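Local coordinates for protein endolysin (Clostridium phage phictp1, PDB 5A6S) that probably binds the clostridial cell wall, as the truncated wall-binding domain of a phage endolysin, at residues M1-D12 and N38-G47. The protein carries 1 engineered substitution. Sequence-based numbering, arbitrary orientation.
Sequences MENLVVYNDGAD and NVKNVYAVGG. Engineered in segment 1-12: M1 (natural residue Val).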
loop_
_atom_site.group_PDB
_atom_site.type_symbol
_atom_site.label_atom_id
_atom_site.label_comp_id
_atom_site.label_asym_id
_atom_site.label_seq_id
_atom_site.Cartn_x
_atom_site.Cartn_y
_atom_site.Cartn_z
ATOM N N MET B 1 -8.279 8.070 21.630
ATOM C CA MET B 1 -7.256 7.342 20.862
ATOM C C MET B 1 -6.134 8.314 20.621
ATOM O O MET B 1 -6.366 9.461 20.233
ATOM C CB MET B 1 -7.894 6.865 19.536
ATOM C CG MET B 1 -7.043 6.055 18.560
ATOM S SD MET B 1 -7.916 5.754 16.949
ATOM C CE MET B 1 -9.290 4.640 17.298
ATOM N N GLU B 2 -4.891 7.850 20.759
ATOM C CA GLU B 2 -3.766 8.748 20.653
ATOM C C GLU B 2 -3.476 9.164 19.199
ATOM O O GLU B 2 -3.088 10.315 18.958
ATOM C CB GLU B 2 -2.521 8.062 21.204
ATOM C CG GLU B 2 -1.255 8.891 21.111
ATOM C CD GLU B 2 -1.137 9.933 22.215
ATOM O OE1 GLU B 2 -2.069 9.993 23.054
ATOM O OE2 GLU B 2 -0.108 10.643 22.250
ATOM N N ASN B 3 -3.585 8.211 18.258
ATOM C CA ASN B 3 -3.211 8.508 16.857
ATOM C C ASN B 3 -4.143 7.803 15.910
ATOM O O ASN B 3 -4.550 6.638 16.155
ATOM C CB ASN B 3 -1.781 8.038 16.545
ATOM C CG ASN B 3 -0.695 8.760 17.315
ATOM O OD1 ASN B 3 -0.441 9.967 17.163
ATOM N ND2 ASN B 3 0.058 7.970 18.092
ATOM N N LEU B 4 -4.428 8.462 14.788
ATOM C CA LEU B 4 -5.189 7.884 13.697
ATOM C C LEU B 4 -4.700 8.485 12.367
ATOM O O LEU B 4 -4.378 9.675 12.295
ATOM C CB LEU B 4 -6.674 8.217 13.894
ATOM C CG LEU B 4 -7.694 7.705 12.942
ATOM C CD1 LEU B 4 -7.743 6.194 12.884
ATOM C CD2 LEU B 4 -9.065 8.229 13.344
ATOM N N VAL B 5 -4.646 7.639 11.325
ATOM C CA VAL B 5 -4.249 8.043 10.003
ATOM C C VAL B 5 -5.394 7.872 9.023
ATOM O O VAL B 5 -5.917 6.795 8.802
ATOM C CB VAL B 5 -3.012 7.274 9.535
ATOM C CG1 VAL B 5 -2.475 7.886 8.254
ATOM C CG2 VAL B 5 -1.931 7.292 10.606
ATOM N N VAL B 6 -5.721 8.976 8.363
ATOM C CA VAL B 6 -6.771 9.078 7.338
ATOM C C VAL B 6 -6.143 9.158 5.938
ATOM O O VAL B 6 -5.117 9.834 5.707
ATOM C CB VAL B 6 -7.644 10.364 7.512
ATOM C CG1 VAL B 6 -8.925 10.275 6.684
ATOM C CG2 VAL B 6 -8.034 10.568 8.943
ATOM N N TYR B 7 -6.752 8.440 5.031
ATOM C CA TYR B 7 -6.368 8.382 3.619
ATOM C C TYR B 7 -7.640 8.444 2.758
ATOM O O TYR B 7 -8.710 8.048 3.202
ATOM C CB TYR B 7 -5.597 7.098 3.342
ATOM C CG TYR B 7 -6.410 5.893 3.592
ATOM C CD1 TYR B 7 -7.211 5.358 2.608
ATOM C CD2 TYR B 7 -6.463 5.308 4.851
ATOM C CE1 TYR B 7 -7.954 4.251 2.859
ATOM C CE2 TYR B 7 -7.219 4.213 5.102
ATOM C CZ TYR B 7 -7.962 3.681 4.141
ATOM O OH TYR B 7 -8.730 2.619 4.411
ATOM N N ASN B 8 -7.485 8.930 1.524
ATOM C CA ASN B 8 -8.495 8.714 0.490
ATOM C C ASN B 8 -8.179 7.444 -0.320
ATOM O O ASN B 8 -7.007 7.051 -0.438
ATOM C CB ASN B 8 -8.517 9.945 -0.440
ATOM C CG ASN B 8 -8.922 11.205 0.299
ATOM O OD1 ASN B 8 -10.104 11.407 0.637
ATOM N ND2 ASN B 8 -7.970 12.019 0.571
ATOM N N ASP B 9 -9.208 6.796 -0.840
ATOM C CA ASP B 9 -9.052 5.641 -1.747
ATOM C C ASP B 9 -7.881 5.841 -2.674
ATOM O O ASP B 9 -7.749 6.906 -3.303
ATOM C CB ASP B 9 -10.247 5.556 -2.684
ATOM C CG ASP B 9 -11.458 4.910 -2.105
ATOM O OD1 ASP B 9 -11.459 4.224 -1.058
ATOM O OD2 ASP B 9 -12.484 5.053 -2.806
ATOM N N GLY B 10 -7.099 4.817 -2.890
ATOM C CA GLY B 10 -6.098 4.858 -3.933
ATOM C C GLY B 10 -4.685 4.747 -3.369
ATOM O O GLY B 10 -4.463 4.122 -2.268
ATOM N N ALA B 11 -3.737 5.322 -4.085
ATOM C CA ALA B 11 -2.305 5.129 -3.764
ATOM C C ALA B 11 -1.952 5.620 -2.381
ATOM O O ALA B 11 -1.095 5.071 -1.761
ATOM C CB ALA B 11 -1.389 5.810 -4.747
ATOM N N ASP B 12 -2.560 6.714 -1.925
ATOM C CA ASP B 12 -2.228 7.246 -0.581
ATOM C C ASP B 12 -2.495 6.278 0.618
ATOM O O ASP B 12 -1.878 6.437 1.648
ATOM C CB ASP B 12 -3.010 8.559 -0.346
ATOM C CG ASP B 12 -2.575 9.670 -1.324
ATOM O OD1 ASP B 12 -1.375 9.656 -1.790
ATOM O OD2 ASP B 12 -3.465 10.537 -1.614
ATOM N N ASN B 38 -12.416 12.830 19.733
ATOM C CA ASN B 38 -11.691 12.187 20.818
ATOM C C ASN B 38 -10.381 11.536 20.307
ATOM O O ASN B 38 -9.929 10.503 20.851
ATOM C CB ASN B 38 -12.604 11.107 21.432
ATOM C CG ASN B 38 -13.426 10.376 20.362
ATOM O OD1 ASN B 38 -13.126 10.498 19.148
ATOM N ND2 ASN B 38 -14.498 9.677 20.785
ATOM N N VAL B 39 -9.778 12.135 19.268
ATOM C CA VAL B 39 -8.495 11.637 18.787
ATOM C C VAL B 39 -7.487 12.686 19.045
ATOM O O VAL B 39 -7.642 13.809 18.631
ATOM C CB VAL B 39 -8.516 11.236 17.262
ATOM C CG1 VAL B 39 -7.122 10.878 16.773
ATOM C CG2 VAL B 39 -9.455 10.082 17.085
ATOM N N LYS B 40 -6.395 12.322 19.682
ATOM C CA LYS B 40 -5.399 13.311 20.047
ATOM C C LYS B 40 -4.644 13.845 18.814
ATOM O O LYS B 40 -4.533 15.053 18.624
ATOM C CB LYS B 40 -4.426 12.704 21.044
ATOM C CG LYS B 40 -3.602 13.714 21.823
ATOM C CD LYS B 40 -4.322 14.156 23.103
ATOM C CE LYS B 40 -3.372 14.813 24.110
ATOM N NZ LYS B 40 -2.424 15.810 23.507
ATOM N N ASN B 41 -4.148 12.929 17.981
ATOM C CA ASN B 41 -3.405 13.258 16.757
ATOM C C ASN B 41 -4.063 12.592 15.542
ATOM O O ASN B 41 -4.112 11.352 15.394
ATOM C CB ASN B 41 -1.919 12.856 16.849
ATOM C CG ASN B 41 -1.224 13.343 18.129
ATOM O OD1 ASN B 41 -0.948 12.561 19.034
ATOM N ND2 ASN B 41 -0.900 14.601 18.180
ATOM N N VAL B 42 -4.619 13.427 14.675
ATOM C CA VAL B 42 -5.236 12.999 13.425
ATOM C C VAL B 42 -4.304 13.384 12.262
ATOM O O VAL B 42 -4.096 14.559 11.957
ATOM C CB VAL B 42 -6.574 13.688 13.224
ATOM C CG1 VAL B 42 -7.134 13.342 11.851
ATOM C CG2 VAL B 42 -7.507 13.219 14.326
ATOM N N TYR B 43 -3.668 12.377 11.700
ATOM C CA TYR B 43 -2.793 12.537 10.580
ATOM C C TYR B 43 -3.607 12.253 9.336
ATOM O O TYR B 43 -4.473 11.363 9.317
ATOM C CB TYR B 43 -1.672 11.527 10.671
ATOM C CG TYR B 43 -0.656 11.778 11.700
ATOM C CD1 TYR B 43 -0.845 11.343 12.998
ATOM C CD2 TYR B 43 0.510 12.449 11.401
ATOM C CE1 TYR B 43 0.133 11.523 13.942
ATOM C CE2 TYR B 43 1.484 12.636 12.351
ATOM C CZ TYR B 43 1.269 12.151 13.620
ATOM O OH TYR B 43 2.189 12.348 14.563
ATOM N N ALA B 44 -3.364 13.059 8.315
ATOM C CA ALA B 44 -3.895 12.789 6.980
ATOM C C ALA B 44 -2.735 12.599 6.054
ATOM O O ALA B 44 -1.764 13.344 6.138
ATOM C CB ALA B 44 -4.705 13.967 6.461
ATOM N N VAL B 45 -2.907 11.693 5.072
ATOM C CA VAL B 45 -1.883 11.395 4.119
ATOM C C VAL B 45 -2.401 11.629 2.675
ATOM O O VAL B 45 -3.344 10.971 2.229
ATOM C CB VAL B 45 -1.295 9.964 4.287
ATOM C CG1 VAL B 45 -0.334 9.659 3.142
ATOM C CG2 VAL B 45 -0.514 9.858 5.602
ATOM N N GLY B 46 -1.726 12.536 1.965
ATOM C CA GLY B 46 -2.080 12.840 0.613
ATOM C C GLY B 46 -3.124 13.941 0.509
ATOM O O GLY B 46 -3.942 14.095 1.389
ATOM N N GLY B 47 -3.096 14.657 -0.610
ATOM C CA GLY B 47 -4.194 15.563 -0.987
ATOM C C GLY B 47 -4.102 16.876 -0.271
ATOM O O GLY B 47 -2.998 17.361 -0.007
HETATM O O HOH W 1 -5.378 10.743 0.477
#
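V6 and Y43 meet at the centre of a parallel strand pair, V6 N donating to Y43 O at 2.9 Å with an N-H...O angle of 168°. From there the ladder alternates: Y43 N reaches L4 O, L4 N reaches N41 O, and V45 N reaches V6 O, so residues 3-7 and 41-45 form the two inner strands of a four-stranded parallel sheet. Before the strands, K40 N donates to M1 O, and M1 N (an engineered residue) donates to N38 O.

Y43 rises from the face it shares with V5 and V45. Its CB lies 3.7 Å from L4 O and also touches V5 CG2; CG stands anti to the carbonyl carbon (chi1 -73°), which turns the CD1 edge of the ring toward L4 O. CD1 passes that oxygen at 4.0 Å, CE1 comes up against the N3 side-chain amide, and OH hydrogen-bonds to Y75 OH. V5 CG1 meets V45 CG2 at 3.8 Å; V5 also packs on A16 of helix 11-23 and V45 on V72 of helix 65-77. On the other face, L4 CB rests on V39 CG1 at 3.9 Å, the side chains crossing at about a right angle, while V6 CG2 touches V42 CG1.

Where the strands part, one water bridges the two segments: it accepts from N8 N and ND2 and donates to D12 OD2 (2.8 Å) and V45 O (2.7 Å). Main-chain bonds thus fix the register, aliphatic branches pack across the pair on both faces, and four bonds to a single water join N8, D12 and the end of strand 41-45.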